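Local coordinates for esterase family protein (Staphylococcus aureus, PDB 6VH9) that hydrolyses carboxylic esters as a serine esterase of the alpha/beta-hydrolase type and probably cleaves S-formylglutathione to formate and glutathione, at residues P13-H18 with H91-Y96. Numbering follows the deposited sequence.
Sequences PTIGMH and HSYYDY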
ATOM      1  N   PRO A  13      11.287   6.562 -16.488  1.00 27.79           N
ATOM      2  CA  PRO A  13      11.759   6.753 -17.869  1.00 32.48           C
ATOM      3  C   PRO A  13      12.830   5.751 -18.278  1.00 28.06           C
ATOM      4  O   PRO A  13      12.936   5.417 -19.465  1.00 29.23           O
ATOM      5  CB  PRO A  13      12.277   8.202 -17.874  1.00 37.28           C
ATOM      6  CG  PRO A  13      12.405   8.606 -16.450  1.00 41.88           C
ATOM      7  CD  PRO A  13      11.480   7.752 -15.642  1.00 34.76           C
ATOM      8  N   THR A  14      13.615   5.241 -17.324  1.00 25.06           N
ATOM      9  CA  THR A  14      14.698   4.316 -17.654  1.00 26.68           C
ATOM     10  C   THR A  14      14.171   2.929 -18.026  1.00 25.33           C
ATOM     11  O   THR A  14      14.630   2.316 -19.004  1.00 26.63           O
ATOM     12  CB  THR A  14      15.667   4.224 -16.475  1.00 24.44           C
ATOM     13  OG1 THR A  14      16.226   5.521 -16.216  1.00 28.68           O
ATOM     14  CG2 THR A  14      16.784   3.234 -16.766  1.00 29.40           C
ATOM     15  N   ILE A  15      13.234   2.385 -17.246  1.00 25.77           N
ATOM     16  CA  ILE A  15      12.760   1.029 -17.532  1.00 25.28           C
ATOM     17  C   ILE A  15      11.396   1.010 -18.223  1.00 23.25           C
ATOM     18  O   ILE A  15      10.870  -0.075 -18.518  1.00 26.50           O
ATOM     19  CB  ILE A  15      12.760   0.130 -16.274  1.00 23.50           C
ATOM     20  CG1 ILE A  15      11.868   0.665 -15.151  1.00 22.37           C
ATOM     21  CG2 ILE A  15      14.201  -0.092 -15.769  1.00 28.18           C
ATOM     22  CD1 ILE A  15      11.916  -0.213 -13.877  1.00 22.19           C
ATOM     23  N   GLY A  16      10.843   2.170 -18.561  1.00 26.13           N
ATOM     24  CA  GLY A  16       9.656   2.199 -19.402  1.00 25.11           C
ATOM     25  C   GLY A  16       8.399   1.617 -18.789  1.00 26.43           C
ATOM     26  O   GLY A  16       7.566   1.056 -19.519  1.00 23.94           O
ATOM     27  N   MET A  17       8.212   1.772 -17.475  1.00 25.96           N
ATOM     28  CA  MET A  17       7.031   1.211 -16.834  1.00 25.72           C
ATOM     29  C   MET A  17       6.879   1.797 -15.438  1.00 22.23           C
ATOM     30  O   MET A  17       7.839   2.286 -14.832  1.00 22.42           O
ATOM     31  CB  MET A  17       7.096  -0.325 -16.774  1.00 22.76           C
ATOM     32  CG  MET A  17       8.246  -0.841 -15.964  1.00 24.65           C
ATOM     33  SD  MET A  17       8.208  -2.643 -15.885  1.00 28.13           S
ATOM     34  CE  MET A  17       9.820  -2.934 -15.176  1.00 24.35           C
ATOM     35  N   HIS A  18       5.649   1.755 -14.956  1.00 21.87           N
ATOM     36  CA  HIS A  18       5.396   1.936 -13.537  1.00 22.36           C
ATOM     37  C   HIS A  18       6.111   0.847 -12.750  1.00 26.78           C
ATOM     38  O   HIS A  18       6.195  -0.309 -13.181  1.00 23.13           O
ATOM     39  CB  HIS A  18       3.901   1.878 -13.276  1.00 21.15           C
ATOM     40  CG  HIS A  18       3.190   3.119 -13.693  1.00 24.62           C
ATOM     41  ND1 HIS A  18       2.885   3.392 -15.012  1.00 28.51           N
ATOM     42  CD2 HIS A  18       2.754   4.179 -12.974  1.00 27.78           C
ATOM     43  CE1 HIS A  18       2.266   4.557 -15.082  1.00 30.17           C
ATOM     44  NE2 HIS A  18       2.179   5.056 -13.861  1.00 28.81           N
ATOM     45  N   HIS A  91      15.172  -5.333 -19.114  1.00 24.94           N
ATOM     46  CA  HIS A  91      15.177  -3.929 -18.736  1.00 20.92           C
ATOM     47  C   HIS A  91      16.568  -3.453 -18.360  1.00 26.19           C
ATOM     48  O   HIS A  91      17.458  -4.237 -18.019  1.00 28.57           O
ATOM     49  CB  HIS A  91      14.250  -3.674 -17.545  1.00 22.38           C
ATOM     50  CG  HIS A  91      12.798  -3.863 -17.846  1.00 28.15           C
ATOM     51  ND1 HIS A  91      12.029  -2.892 -18.457  1.00 25.98           N
ATOM     52  CD2 HIS A  91      11.963  -4.897 -17.581  1.00 25.82           C
ATOM     53  CE1 HIS A  91      10.781  -3.323 -18.556  1.00 29.85           C
ATOM     54  NE2 HIS A  91      10.714  -4.535 -18.029  1.00 28.15           N
ATOM     55  N   SER A  92      16.723  -2.129 -18.377  1.00 26.64           N
ATOM     56  CA  SER A  92      17.981  -1.470 -18.027  1.00 27.03           C
ATOM     57  C   SER A  92      18.053  -1.271 -16.514  1.00 25.91           C
ATOM     58  O   SER A  92      18.018  -0.156 -16.008  1.00 24.94           O
ATOM     59  CB  SER A  92      18.084  -0.130 -18.746  1.00 21.00           C
ATOM     60  OG  SER A  92      17.914  -0.321 -20.148  1.00 27.21           O
ATOM     61  N   TYR A  93      18.237  -2.373 -15.795  1.00 24.02           N
ATOM     62  CA  TYR A  93      18.105  -2.296 -14.348  1.00 22.73           C
ATOM     63  C   TYR A  93      19.358  -1.767 -13.654  1.00 26.37           C
ATOM     64  O   TYR A  93      19.246  -1.246 -12.542  1.00 26.05           O
ATOM     65  CB  TYR A  93      17.716  -3.661 -13.785  1.00 23.14           C
ATOM     66  CG  TYR A  93      16.220  -3.905 -13.719  1.00 22.55           C
ATOM     67  CD1 TYR A  93      15.415  -3.138 -12.879  1.00 23.06           C
ATOM     68  CD2 TYR A  93      15.616  -4.916 -14.465  1.00 20.97           C
ATOM     69  CE1 TYR A  93      14.052  -3.357 -12.791  1.00 25.66           C
ATOM     70  CE2 TYR A  93      14.250  -5.164 -14.371  1.00 24.39           C
ATOM     71  CZ  TYR A  93      13.475  -4.372 -13.514  1.00 25.01           C
ATOM     72  OH  TYR A  93      12.117  -4.585 -13.400  1.00 27.53           O
ATOM     73  N   TYR A  94      20.538  -1.856 -14.276  1.00 25.76           N
ATOM     74  CA  TYR A  94      21.684  -1.139 -13.726  1.00 27.15           C
ATOM     75  C   TYR A  94      21.419   0.362 -13.740  1.00 28.30           C
ATOM     76  O   TYR A  94      21.564   1.049 -12.716  1.00 24.48           O
ATOM     77  CB  TYR A  94      22.950  -1.479 -14.532  1.00 24.61           C
ATOM     78  CG  TYR A  94      24.197  -0.763 -14.050  1.00 28.11           C
ATOM     79  CD1 TYR A  94      24.499   0.523 -14.489  1.00 31.99           C
ATOM     80  CD2 TYR A  94      25.063  -1.366 -13.141  1.00 30.99           C
ATOM     81  CE1 TYR A  94      25.636   1.190 -14.041  1.00 32.41           C
ATOM     82  CE2 TYR A  94      26.209  -0.709 -12.693  1.00 26.75           C
ATOM     83  CZ  TYR A  94      26.485   0.565 -13.148  1.00 30.93           C
ATOM     84  OH  TYR A  94      27.621   1.223 -12.728  1.00 32.42           O
ATOM     85  N   ASP A  95      21.024   0.887 -14.904  1.00 25.15           N
ATOM     86  CA  ASP A  95      20.712   2.304 -15.039  1.00 27.04           C
ATOM     87  C   ASP A  95      19.564   2.718 -14.126  1.00 28.23           C
ATOM     88  O   ASP A  95      19.518   3.863 -13.663  1.00 26.86           O
ATOM     89  CB  ASP A  95      20.367   2.617 -16.499  1.00 28.35           C
ATOM     90  CG  ASP A  95      21.569   2.510 -17.428  1.00 32.04           C
ATOM     91  OD1 ASP A  95      22.697   2.257 -16.936  1.00 28.67           O
ATOM     92  OD2 ASP A  95      21.380   2.690 -18.657  1.00 31.97           O
ATOM     93  N   TYR A  96      18.627   1.803 -13.877  1.00 21.51           N
ATOM     94  CA  TYR A  96      17.477   2.109 -13.028  1.00 21.42           C
ATOM     95  C   TYR A  96      17.913   2.451 -11.608  1.00 23.88           C
ATOM     96  O   TYR A  96      17.372   3.378 -10.990  1.00 25.01           O
ATOM     97  CB  TYR A  96      16.504   0.923 -13.033  1.00 22.01           C
ATOM     98  CG  TYR A  96      15.291   1.164 -12.163  1.00 19.76           C
ATOM     99  CD1 TYR A  96      14.428   2.217 -12.431  1.00 22.50           C
ATOM    100  CD2 TYR A  96      15.012   0.334 -11.088  1.00 21.54           C
ATOM    101  CE1 TYR A  96      13.299   2.459 -11.614  1.00 23.91           C
ATOM    102  CE2 TYR A  96      13.899   0.566 -10.274  1.00 23.77           C
ATOM    103  CZ  TYR A  96      13.048   1.613 -10.551  1.00 24.20           C
ATOM    104  OH  TYR A  96      11.957   1.828  -9.733  1.00 25.34           O
TER
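Ile15 projects from the turn between strands 3-12 and 17-26 into the aromatic side chains at the start of helix 93-107. Its CD1 methyl sits over the centre of the Tyr96 ring, 3.7 Å from the centroid and 11° off the normal, a CH-pi contact. The other branch, CG2, lies 3.7 Å from Tyr96 CB, while CD1 also reaches Tyr93 CE1 at 4.0 Å. Met17 makes a second CH-pi contact: its CE stands 3.6 Å from the centroid of the His91 imidazole, over one face but offset toward the rim, and 3.3 Å from Tyr93 OH. The chain, extended beyond CG (chi2 178°), carries this methyl out to the His91 face and to the phenol oxygen of Tyr93. Thr14 adds its CG2, anti to the backbone N, 3.6 Å from Asp95 CB, and its hydroxyl bonds to Glu99 one turn further along the helix. A G1 beta bulge at Gly16 and Met17 shapes the hairpin turn. His91 NE2 is hydrogen-bonded to Asp80 and Ser92 OG to Asp162, both of a neighbouring subunit. CH-pi contacts and apolar packing thus dock the N-terminal hairpin on the helix, and hydrogen bonds to the neighbouring subunit tie this junction into the oligomer.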